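Local coordinates for CRISPR protein (Archaeoglobus fulgidus, PDB 4MJK) that is a Cas5-family CRISPR protein that probably serves as a subunit of a type I-A Cascade complex, which uses CRISPR RNA to recognise foreign nucleic acid, at residues I150-K153 against E154-V157. Numbering follows the deposited sequence.
Sequences IGSK and ESRV
Ser152 and Ser155 meet through their hydroxyls in the tight loop leading from helix 141-144 into strand 157-170: Ser155 OG donates to Ser152 OG at 2.9 Å, and Ser152 OG passes its own hydrogen to Glu154 OE2, also at 2.9 Å. The acceptor is reached on its anti side, 18° out of the carboxylate plane. Glu154 can offer it because CG sits between its backbone N and carbonyl carbon (chi1 86°) and the chain bends again at chi2, bringing OE2 back to Ser152 OG. The backbone N of Glu154 adds a weak, bent bond to the same hydroxyl, which thus has three partners. An alanine at Ser152 would probably leave the Ser155 hydroxyl without this acceptor and the Glu154 carboxylate freer to swing away.

Among backbone bonds, Ser155 N to Ser152 O (2.9 Å) closes a type I beta turn, the donor lying well above the carbonyl plane. Ser155 is also the centre of an inverse gamma turn, and Ile150 N to Ser155 O (3.1 Å) ties the two arms together. At Gly151 (phi 109°) any side chain would run into Ile150 O and press on Ser155 OG, hence the glycine. Against strand 13-15, Ser155 OG accepts from Gln15 N.

A water bridges Lys153 O, to which it donates, and Arg156 NH1, meeting the guanidinium edge in plane; the long, exposed Arg156 chain reaches it by bending at chi2 and chi3.

Apolar contact is confined to Ile150 CD1 and Val157 CG2, 4.2 Å apart, buried branched side chains that cross nearly at right angles and both rest on Val8 of strand 2-10.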
ATOM      1  N   ILE A 150       9.572   0.337   8.949  1.00 12.98           N
ATOM      2  CA  ILE A 150       8.945   0.907  10.134  1.00 13.34           C
ATOM      3  C   ILE A 150       7.588   0.242  10.283  1.00 12.33           C
ATOM      4  O   ILE A 150       6.664   0.519   9.524  1.00 13.64           O
ATOM      5  CB  ILE A 150       8.808   2.433  10.013  1.00 12.36           C
ATOM      6  CG1 ILE A 150      10.204   3.066   9.926  1.00 10.64           C
ATOM      7  CG2 ILE A 150       8.022   2.997  11.210  1.00 13.73           C
ATOM      8  CD1 ILE A 150      10.203   4.538   9.564  1.00 11.35           C
ATOM      9  N   GLY A 151       7.478  -0.659  11.245  1.00 12.59           N
ATOM     10  CA  GLY A 151       6.290  -1.483  11.364  1.00 14.10           C
ATOM     11  C   GLY A 151       6.641  -2.901  10.965  1.00 15.77           C
ATOM     12  O   GLY A 151       7.728  -3.380  11.281  1.00 18.40           O
ATOM     13  N   SER A 152       5.725  -3.554  10.258  1.00 14.93           N
ATOM     14  CA  SER A 152       5.871  -4.940   9.828  1.00 17.90           C
ATOM     15  C   SER A 152       6.956  -5.072   8.769  1.00 19.36           C
ATOM     16  O   SER A 152       7.398  -4.072   8.204  1.00 15.43           O
ATOM     17  CB  SER A 152       4.566  -5.416   9.201  1.00 20.30           C
ATOM     18  OG  SER A 152       4.379  -4.784   7.936  1.00 16.86           O
ATOM     19  N   LYS A 153       7.343  -6.315   8.483  1.00 19.55           N
ATOM     20  CA  LYS A 153       8.321  -6.634   7.443  1.00 21.13           C
ATOM     21  C   LYS A 153       7.995  -5.978   6.100  1.00 17.76           C
ATOM     22  O   LYS A 153       8.896  -5.555   5.392  1.00 21.32           O
ATOM     23  CB  LYS A 153       8.382  -8.152   7.228  1.00 27.20           C
ATOM     24  CG  LYS A 153       8.780  -8.968   8.449  1.00 37.77           C
ATOM     25  CD  LYS A 153      10.288  -8.989   8.649  1.00 38.69           C
ATOM     26  CE  LYS A 153      10.678  -9.918   9.797  1.00 43.12           C
ATOM     27  NZ  LYS A 153      12.125  -9.799  10.153  1.00 51.92           N
ATOM     28  N   GLU A 154       6.706  -5.916   5.762  1.00 16.94           N
ATOM     29  CA  GLU A 154       6.221  -5.341   4.491  1.00 18.58           C
ATOM     30  C   GLU A 154       6.291  -3.800   4.461  1.00 13.90           C
ATOM     31  O   GLU A 154       6.205  -3.198   3.398  1.00 14.49           O
ATOM     32  CB  GLU A 154       4.770  -5.806   4.215  1.00 20.30           C
ATOM     33  CG  GLU A 154       3.677  -4.911   4.885  1.00 25.61           C
ATOM     34  CD  GLU A 154       2.391  -5.657   5.312  1.00 30.87           C
ATOM     35  OE1 GLU A 154       1.741  -6.303   4.444  1.00 30.37           O
ATOM     36  OE2 GLU A 154       2.026  -5.582   6.525  1.00 21.19           O
ATOM     37  N   SER A 155       6.462  -3.167   5.624  1.00 13.19           N
ATOM     38  CA  SER A 155       6.419  -1.701   5.735  1.00 12.48           C
ATOM     39  C   SER A 155       7.759  -1.070   5.368  1.00 14.34           C
ATOM     40  O   SER A 155       8.405  -0.443   6.201  1.00 13.08           O
ATOM     41  CB  SER A 155       6.018  -1.279   7.159  1.00 13.36           C
ATOM     42  OG  SER A 155       4.814  -1.916   7.564  1.00 14.31           O
ATOM     43  N   ARG A 156       8.163  -1.238   4.111  1.00 13.40           N
ATOM     44  CA  ARG A 156       9.497  -0.877   3.661  1.00 14.26           C
ATOM     45  C   ARG A 156       9.651   0.629   3.484  1.00 13.30           C
ATOM     46  O   ARG A 156       8.749   1.299   2.978  1.00 12.41           O
ATOM     47  CB  ARG A 156       9.808  -1.589   2.341  1.00 15.29           C
ATOM     48  CG  ARG A 156       9.816  -3.109   2.436  1.00 19.61           C
ATOM     49  CD  ARG A 156      11.038  -3.608   3.225  1.00 23.08           C
ATOM     50  NE  ARG A 156      12.280  -3.115   2.624  1.00 28.64           N
ATOM     51  CZ  ARG A 156      13.503  -3.514   2.973  1.00 33.30           C
ATOM     52  NH1 ARG A 156      13.664  -4.423   3.925  1.00 31.71           N
ATOM     53  NH2 ARG A 156      14.569  -3.001   2.363  1.00 33.42           N
ATOM     54  N   VAL A 157      10.794   1.162   3.902  1.00 11.57           N
ATOM     55  CA  VAL A 157      11.071   2.579   3.696  1.00 12.91           C
ATOM     56  C   VAL A 157      12.515   2.804   3.250  1.00 13.91           C
ATOM     57  O   VAL A 157      13.346   1.888   3.305  1.00 13.27           O
ATOM     58  CB  VAL A 157      10.836   3.415   4.982  1.00 13.56           C
ATOM     59  CG1 VAL A 157       9.438   3.185   5.534  1.00 10.54           C
ATOM     60  CG2 VAL A 157      11.888   3.085   6.040  1.00 11.97           C
TER
HETATM   61  O   HOH W   1      11.896  -5.737   5.460  1.00 33.42           O